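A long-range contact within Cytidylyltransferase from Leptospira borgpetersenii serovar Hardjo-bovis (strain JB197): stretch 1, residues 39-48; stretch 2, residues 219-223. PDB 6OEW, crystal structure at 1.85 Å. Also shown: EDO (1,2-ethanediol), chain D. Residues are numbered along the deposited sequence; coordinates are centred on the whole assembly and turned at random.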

ATOM      1  N   GLY A  39       8.428   4.669   8.132  1.00 31.78           N
ATOM      2  CA  GLY A  39       8.457   4.000   9.434  1.00 38.41           C
ATOM      3  C   GLY A  39       7.097   3.964  10.117  1.00 39.79           C
ATOM      4  O   GLY A  39       6.712   2.956  10.725  1.00 34.92           O
ATOM      5  N   PHE A  40       6.351   5.064  10.026  1.00 35.53           N
ATOM      6  CA  PHE A  40       4.987   5.100  10.544  1.00 35.54           C
ATOM      7  C   PHE A  40       4.128   4.007   9.922  1.00 38.51           C
ATOM      8  O   PHE A  40       3.362   3.325  10.625  1.00 31.76           O
ATOM      9  CB  PHE A  40       4.385   6.477  10.263  1.00 32.59           C
ATOM     10  CG  PHE A  40       3.257   6.841  11.169  1.00 35.04           C
ATOM     11  CD1 PHE A  40       3.465   7.718  12.230  1.00 36.79           C
ATOM     12  CD2 PHE A  40       1.986   6.313  10.972  1.00 35.61           C
ATOM     13  CE1 PHE A  40       2.428   8.075  13.077  1.00 39.83           C
ATOM     14  CE2 PHE A  40       0.936   6.667  11.836  1.00 37.88           C
ATOM     15  CZ  PHE A  40       1.163   7.535  12.885  1.00 42.42           C
ATOM     16  N   MET A  41       4.217   3.850   8.602  1.00 34.75           N
ATOM     17  CA  MET A  41       3.470   2.808   7.903  1.00 35.10           C
ATOM     18  C   MET A  41       3.831   1.421   8.422  1.00 29.78           C
ATOM     19  O   MET A  41       2.951   0.593   8.695  1.00 32.45           O
ATOM     20  CB  MET A  41       3.736   2.898   6.404  1.00 32.31           C
ATOM     21  CG  MET A  41       2.788   2.039   5.567  1.00 28.45           C
ATOM     22  SD  MET A  41       3.282   2.069   3.832  1.00 31.93           S
ATOM     23  CE  MET A  41       2.020   0.981   3.127  1.00 28.38           C
ATOM     24  N   LEU A  42       5.127   1.154   8.564  1.00 28.60           N
ATOM     25  CA  LEU A  42       5.569  -0.143   9.050  1.00 33.23           C
ATOM     26  C   LEU A  42       5.050  -0.402  10.462  1.00 32.53           C
ATOM     27  O   LEU A  42       4.600  -1.510  10.766  1.00 32.36           O
ATOM     28  CB  LEU A  42       7.094  -0.224   8.984  1.00 30.27           C
ATOM     29  CG  LEU A  42       7.705  -0.176   7.570  1.00 32.02           C
ATOM     30  CD1 LEU A  42       9.223  -0.248   7.624  1.00 31.01           C
ATOM     31  CD2 LEU A  42       7.172  -1.315   6.705  1.00 33.38           C
ATOM     32  N   GLU A  43       5.059   0.618  11.325  1.00 31.22           N
ATOM     33  CA  GLU A  43       4.517   0.441  12.672  1.00 35.64           C
ATOM     34  C   GLU A  43       3.027   0.109  12.638  1.00 37.74           C
ATOM     35  O   GLU A  43       2.551  -0.712  13.434  1.00 35.45           O
ATOM     36  CB  GLU A  43       4.766   1.689  13.515  1.00 38.42           C
ATOM     37  CG  GLU A  43       6.218   1.880  13.879  1.00 39.59           C
ATOM     38  CD  GLU A  43       6.405   2.924  14.945  1.00 45.28           C
ATOM     39  OE1 GLU A  43       5.642   2.930  15.928  1.00 45.29           O
ATOM     40  OE2 GLU A  43       7.311   3.760  14.787  1.00 43.98           O
ATOM     41  N   ARG A  44       2.278   0.722  11.713  1.00 31.41           N
ATOM     42  CA  ARG A  44       0.858   0.403  11.580  1.00 38.39           C
ATOM     43  C   ARG A  44       0.643  -1.019  11.071  1.00 35.82           C
ATOM     44  O   ARG A  44      -0.308  -1.698  11.485  1.00 34.01           O
ATOM     45  CB  ARG A  44       0.188   1.430  10.669  1.00 34.12           C
ATOM     46  CG  ARG A  44      -0.028   2.753  11.408  1.00 37.78           C
ATOM     47  CD  ARG A  44      -0.713   3.803  10.558  1.00 37.49           C
ATOM     48  NE  ARG A  44      -2.080   3.449  10.157  1.00 35.26           N
ATOM     49  CZ  ARG A  44      -3.158   3.544  10.931  1.00 35.64           C
ATOM     50  NH1 ARG A  44      -3.072   3.949  12.197  1.00 43.06           N
ATOM     51  NH2 ARG A  44      -4.347   3.228  10.433  1.00 32.44           N
ATOM     52  N   LEU A  45       1.514  -1.495  10.195  1.00 34.59           N
ATOM     53  CA  LEU A  45       1.379  -2.854   9.681  1.00 34.94           C
ATOM     54  C   LEU A  45       1.840  -3.912  10.675  1.00 32.81           C
ATOM     55  O   LEU A  45       1.529  -5.092  10.482  1.00 35.28           O
ATOM     56  CB  LEU A  45       2.153  -2.987   8.371  1.00 32.41           C
ATOM     57  CG  LEU A  45       1.521  -2.207   7.228  1.00 30.65           C
ATOM     58  CD1 LEU A  45       2.495  -2.092   6.063  1.00 30.50           C
ATOM     59  CD2 LEU A  45       0.287  -2.918   6.768  1.00 27.85           C
ATOM     60  N   LYS A  46       2.572  -3.523  11.725  1.00 35.69           N
ATOM     61  CA  LYS A  46       2.925  -4.480  12.770  1.00 36.47           C
ATOM     62  C   LYS A  46       1.695  -5.049  13.456  1.00 43.72           C
ATOM     63  O   LYS A  46       1.783  -6.124  14.057  1.00 39.60           O
ATOM     64  CB  LYS A  46       3.840  -3.835  13.814  1.00 37.18           C
ATOM     65  N   PHE A  47       0.554  -4.358  13.384  1.00 34.58           N
ATOM     66  CA  PHE A  47      -0.672  -4.848  14.009  1.00 39.99           C
ATOM     67  C   PHE A  47      -1.416  -5.873  13.155  1.00 42.97           C
ATOM     68  O   PHE A  47      -2.417  -6.429  13.621  1.00 39.39           O
ATOM     69  CB  PHE A  47      -1.606  -3.674  14.327  1.00 35.60           C
ATOM     70  CG  PHE A  47      -1.052  -2.717  15.363  1.00 40.19           C
ATOM     71  CD1 PHE A  47      -1.175  -2.992  16.720  1.00 46.81           C
ATOM     72  CD2 PHE A  47      -0.406  -1.550  14.980  1.00 36.71           C
ATOM     73  CE1 PHE A  47      -0.674  -2.126  17.673  1.00 44.63           C
ATOM     74  CE2 PHE A  47       0.099  -0.684  15.937  1.00 36.39           C
ATOM     75  CZ  PHE A  47      -0.036  -0.972  17.278  1.00 40.99           C
ATOM     76  N   SER A  48      -0.969  -6.130  11.928  1.00 38.21           N
ATOM     77  CA  SER A  48      -1.638  -7.105  11.073  1.00 37.28           C
ATOM     78  C   SER A  48      -1.381  -8.516  11.578  1.00 39.81           C
ATOM     79  O   SER A  48      -0.288  -8.830  12.062  1.00 36.56           O
ATOM     80  CB  SER A  48      -1.149  -6.977   9.633  1.00 34.21           C
ATOM     81  OG  SER A  48      -1.620  -8.054   8.831  1.00 32.56           O
ATOM     82  N   SER A 219      -1.662   7.207  19.811  1.00 65.23           N
ATOM     83  CA  SER A 219      -0.779   6.147  19.349  1.00 54.17           C
ATOM     84  C   SER A 219      -0.914   5.994  17.839  1.00 49.15           C
ATOM     85  O   SER A 219      -1.592   6.798  17.187  1.00 46.66           O
ATOM     86  CB  SER A 219      -1.106   4.827  20.050  1.00 55.00           C
ATOM     87  OG  SER A 219      -2.258   4.217  19.480  1.00 51.88           O
ATOM     88  N   LYS A 220      -0.279   4.972  17.269  1.00 42.19           N
ATOM     89  CA  LYS A 220      -0.415   4.700  15.844  1.00 42.37           C
ATOM     90  C   LYS A 220      -1.436   3.604  15.567  1.00 44.40           C
ATOM     91  O   LYS A 220      -1.521   3.120  14.433  1.00 43.18           O
ATOM     92  CB  LYS A 220       0.942   4.321  15.237  1.00 42.54           C
ATOM     93  CG  LYS A 220       2.075   5.310  15.580  1.00 46.57           C
ATOM     94  CD  LYS A 220       3.377   4.947  14.832  1.00 44.50           C
ATOM     95  CE  LYS A 220       4.482   5.983  15.118  1.00 47.06           C
ATOM     96  NZ  LYS A 220       4.983   5.833  16.495  1.00 45.58           N
ATOM     97  N   GLU A 221      -2.223   3.217  16.571  1.00 46.54           N
ATOM     98  CA  GLU A 221      -3.118   2.075  16.454  1.00 47.30           C
ATOM     99  C   GLU A 221      -4.532   2.462  16.027  1.00 50.88           C
ATOM    100  O   GLU A 221      -5.402   1.591  15.961  1.00 58.75           O
ATOM    101  CB  GLU A 221      -3.157   1.319  17.784  1.00 53.81           C
ATOM    102  CG  GLU A 221      -3.554  -0.139  17.638  1.00 60.68           C
ATOM    103  CD  GLU A 221      -3.551  -0.877  18.953  1.00 62.77           C
ATOM    104  OE1 GLU A 221      -3.181  -0.263  19.976  1.00 63.77           O
ATOM    105  OE2 GLU A 221      -3.914  -2.073  18.951  1.00 66.51           O
ATOM    106  N   PHE A 222      -4.779   3.731  15.712  1.00 47.47           N
ATOM    107  CA  PHE A 222      -6.126   4.176  15.386  1.00 44.43           C
ATOM    108  C   PHE A 222      -6.604   3.549  14.084  1.00 44.05           C
ATOM    109  O   PHE A 222      -5.817   3.261  13.183  1.00 44.49           O
ATOM    110  CB  PHE A 222      -6.171   5.694  15.281  1.00 47.06           C
ATOM    111  CG  PHE A 222      -5.198   6.271  14.272  1.00 43.25           C
ATOM    112  CD1 PHE A 222      -5.567   6.422  12.948  1.00 39.87           C
ATOM    113  CD2 PHE A 222      -3.930   6.691  14.664  1.00 42.47           C
ATOM    114  CE1 PHE A 222      -4.684   6.958  12.018  1.00 46.24           C
ATOM    115  CE2 PHE A 222      -3.047   7.235  13.746  1.00 43.82           C
ATOM    116  CZ  PHE A 222      -3.427   7.370  12.421  1.00 42.27           C
ATOM    117  N   SER A 223      -7.916   3.328  13.988  1.00 45.52           N
ATOM    118  CA  SER A 223      -8.466   2.680  12.806  1.00 47.06           C
ATOM    119  C   SER A 223      -8.801   3.705  11.720  1.00 50.26           C
ATOM    120  O   SER A 223      -8.823   4.916  11.952  1.00 45.54           O
ATOM    121  CB  SER A 223      -9.713   1.871  13.164  1.00 48.97           C
ATOM    122  OG  SER A 223     -10.800   2.748  13.366  1.00 49.35           O
TER
HETATM  123  C1  EDO D 302      -4.154  -0.428  13.449  1.00 49.24           C
HETATM  124  O1  EDO D 302      -4.642  -1.751  13.169  1.00 42.69           O
HETATM  125  C2  EDO D 302      -3.745   0.289  12.158  1.00 49.69           C
HETATM  126  O2  EDO D 302      -2.831  -0.532  11.414  1.00 36.63           O

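Stretch 2 has no regular secondary structure and lies against one side of the helix that makes up most of stretch 1. The touching residues are at least 173 positions apart in sequence. Together the two stretches bury 466 Å² of surface. The CA atoms come nearest between Arg44 and Lys220, 6.2 Å apart.

Ser219 opens stretch 2 without contacting stretch 1. Its role is local. The backbone N of Glu221 donates a hydrogen bond to Ser219 OG at 3.1 Å, which ties the start of the segment to the residue two places on.

Lys220 gives the largest covered area of the contact, 129 Å². Its CA-to-CB bond points toward the helix. Chi1 is m, and chi2 and chi3 are both t, so the aliphatic part runs out extended across the ring of Phe40. Lys220 CD lies 3.8 Å from the centroid of that ring, 14° off the normal, a CH-pi contact over the face. Chi4 then turns to p. The amine reaches Glu43, where Lys220 NZ donates to Glu43 OE1 at 3.0 Å in a salt bridge. Lysine suits this place because its methylenes can cover an aromatic face while its charge remains free to pair with a carboxylate. Glu43 and Phe40 are three residues apart on the helix, so one side chain can serve both. The backbone of Lys220 also takes part: Arg44 NH1 makes a weak hydrogen bond to Lys220 O, 2.8 Å long but with an angle of only 118°.

Glu221 is exposed, and its carboxylate makes no salt bridge with stretch 1. Its side chain packs on Phe47 instead: Glu221 CD comes within 3.4 Å of Phe47 CE1. Glu221 CG sits 3.7 Å from the centroid of the Phe47 ring, 20° off the normal, in a second CH-pi contact. Phe47 belongs to the type I turn from Leu45 to Ser48, and its CA-to-CB bond points toward stretch 2. The contact covers part of Phe47, which remains exposed.

Phe222 is buried and is held through both backbone and side chain. Its carbonyl oxygen accepts two hydrogen bonds from one guanidinium: Arg44 NH1 to Phe222 O at 3.0 Å and Arg44 NH2 to Phe222 O at 3.1 Å. The oxygen lies near the guanidinium plane, as such a forked arrangement requires. The same group lies over the face of the Phe222 ring, with Arg44 CZ 4.2 Å from the ring centroid in a cation-pi contact. Arginine fits here because its planar, charged end has several N-H donors and can also lie over an aromatic ring. Phe222 CE2 approaches Phe40 CZ at 4.3 Å, an apolar contact at the edge of the Phe40 ring.

A 1,2-ethanediol, probably from the crystallisation liquor, lies beside this site. Its C2 is over one face of the Arg44 guanidinium, and EDO O2 donates to Arg44 O at 2.8 Å.

Ser223 ends the stretch. Its CA-to-CB bond points away from stretch 1, and its side chain caps the helix that follows.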